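Local coordinates for protein phosphatidylinositol-specific phospholipase C1 (Streptomyces antibioticus, PDB 3H4X) that belongs to the phosphatidylinositol-specific phospholipase C family and folds as an alpha/beta barrel of TIM type, its parallel strands ringed by helices, at residues D62-A67 with S77-N82. Sequence-based numbering, arbitrary orientation.
Sequences DLWSNA and SNPLGN. With EOH (ethanol), chain H.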
# COMPACT_ATOMS: atom_id res chain seq x y z
N ASP A 62 -5.80 -6.17 5.01
CA ASP A 62 -6.26 -5.70 6.32
C ASP A 62 -5.61 -6.53 7.42
O ASP A 62 -5.78 -7.75 7.45
CB ASP A 62 -7.78 -5.82 6.43
CG ASP A 62 -8.52 -4.86 5.51
OD1 ASP A 62 -8.00 -3.76 5.24
OD2 ASP A 62 -9.62 -5.21 5.06
N LEU A 63 -4.85 -5.87 8.30
CA LEU A 63 -4.14 -6.55 9.39
C LEU A 63 -4.66 -6.10 10.74
O LEU A 63 -5.06 -4.96 10.93
CB LEU A 63 -2.65 -6.25 9.34
CG LEU A 63 -1.86 -6.75 8.14
CD1 LEU A 63 -0.37 -6.52 8.38
CD2 LEU A 63 -2.15 -8.22 7.84
N TRP A 64 -4.59 -7.02 11.70
CA TRP A 64 -4.99 -6.74 13.07
C TRP A 64 -3.83 -7.06 14.01
O TRP A 64 -3.29 -8.17 13.98
CB TRP A 64 -6.20 -7.59 13.46
CG TRP A 64 -7.39 -7.38 12.58
CD1 TRP A 64 -7.55 -7.83 11.30
CD2 TRP A 64 -8.59 -6.67 12.92
NE1 TRP A 64 -8.78 -7.44 10.82
CE2 TRP A 64 -9.44 -6.73 11.80
CE3 TRP A 64 -9.02 -6.00 14.07
CZ2 TRP A 64 -10.70 -6.14 11.79
CZ3 TRP A 64 -10.28 -5.42 14.05
CH2 TRP A 64 -11.10 -5.49 12.92
N SER A 65 -3.46 -6.09 14.84
CA SER A 65 -2.33 -6.24 15.76
C SER A 65 -2.75 -6.44 17.21
O SER A 65 -1.93 -6.84 18.03
CB SER A 65 -1.42 -5.01 15.72
OG SER A 65 -1.11 -4.58 14.41
N ASN A 66 -4.00 -6.11 17.52
CA ASN A 66 -4.45 -6.10 18.91
C ASN A 66 -5.42 -7.23 19.26
O ASN A 66 -6.06 -7.20 20.31
CB ASN A 66 -5.02 -4.73 19.27
CG ASN A 66 -3.94 -3.69 19.48
OD1 ASN A 66 -3.23 -3.71 20.49
ND2 ASN A 66 -3.78 -2.79 18.51
N ALA A 67 -5.52 -8.21 18.38
CA ALA A 67 -6.21 -9.44 18.73
C ALA A 67 -5.36 -10.19 19.75
O ALA A 67 -4.18 -9.86 19.95
CB ALA A 67 -6.46 -10.29 17.50
N SER A 77 -13.21 -8.58 8.77
CA SER A 77 -13.99 -8.30 9.97
C SER A 77 -13.22 -8.72 11.21
O SER A 77 -12.13 -9.32 11.11
CB SER A 77 -15.33 -9.02 9.88
OG SER A 77 -16.09 -8.51 8.80
N ASN A 78 -13.76 -8.39 12.37
CA ASN A 78 -13.12 -8.73 13.63
C ASN A 78 -12.63 -10.17 13.57
O ASN A 78 -13.42 -11.09 13.37
CB ASN A 78 -14.10 -8.56 14.78
CG ASN A 78 -13.42 -8.69 16.12
OD1 ASN A 78 -12.28 -8.26 16.29
ND2 ASN A 78 -14.12 -9.29 17.08
N PRO A 79 -11.32 -10.38 13.75
CA PRO A 79 -10.81 -11.72 13.44
C PRO A 79 -11.19 -12.82 14.42
O PRO A 79 -11.21 -12.61 15.64
CB PRO A 79 -9.29 -11.53 13.40
CG PRO A 79 -9.03 -10.29 14.18
CD PRO A 79 -10.24 -9.42 14.01
N LEU A 80 -11.48 -13.98 13.87
CA LEU A 80 -11.58 -15.21 14.62
C LEU A 80 -10.64 -16.14 13.87
O LEU A 80 -10.99 -16.66 12.81
CB LEU A 80 -13.01 -15.74 14.63
CG LEU A 80 -13.34 -16.77 15.71
CD1 LEU A 80 -14.83 -17.06 15.74
CD2 LEU A 80 -12.54 -18.06 15.55
N GLY A 81 -9.44 -16.31 14.40
CA GLY A 81 -8.35 -16.85 13.61
C GLY A 81 -7.98 -15.85 12.53
O GLY A 81 -7.63 -14.71 12.82
N ASN A 82 -8.07 -16.29 11.27
CA ASN A 82 -7.87 -15.44 10.11
C ASN A 82 -8.94 -15.77 9.09
O ASN A 82 -9.58 -16.81 9.17
CB ASN A 82 -6.49 -15.68 9.48
CG ASN A 82 -5.36 -15.36 10.43
OD1 ASN A 82 -4.90 -14.23 10.50
ND2 ASN A 82 -4.89 -16.38 11.15
C1 EOH H . -2.40 -8.27 22.24
C2 EOH H . -1.14 -8.08 23.08
O EOH H . -2.88 -9.59 22.30
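With CG anti to its own carbonyl carbon (chi1 -58°) and the indole swung by its second torsion, Trp64 presents one face of its ring to Pro79, at the C-terminal end of a strand of the TIM-type barrel. Trp64 ends barrel strand 58-64; the loop holding 77-82 follows strand 73-74, the antiparallel neighbour of that strand. The contact is a CH-pi interaction: Pro79 CD lies 3.5 Å from the centroid of the Trp64 six-membered ring, 18° off the normal. Pro79 CG leans toward the five-membered ring, 3.7 Å from Trp64 CG. Being bonded to the proline nitrogen, CD is somewhat electron-poor, which should favour its place over the pi cloud. Asn78 CA joins on the same face, nearer the rim, 4.3 Å from the six-ring centroid. The Asn78 amide, its plane 60° from the indole, comes near only through OD1, 4.1 Å from Trp64 CZ3. Rotation of the indole is further fixed by NE1, which gives its proton to the backbone O of Ser75. Beyond the turn after the strand, Ala67 CB touches the proline ring at CG, 4.2 Å away. On the backbone of Ala67 sits an ethanol, probably from the crystallisation liquor, whose O donates to Ala67 O at 2.7 Å.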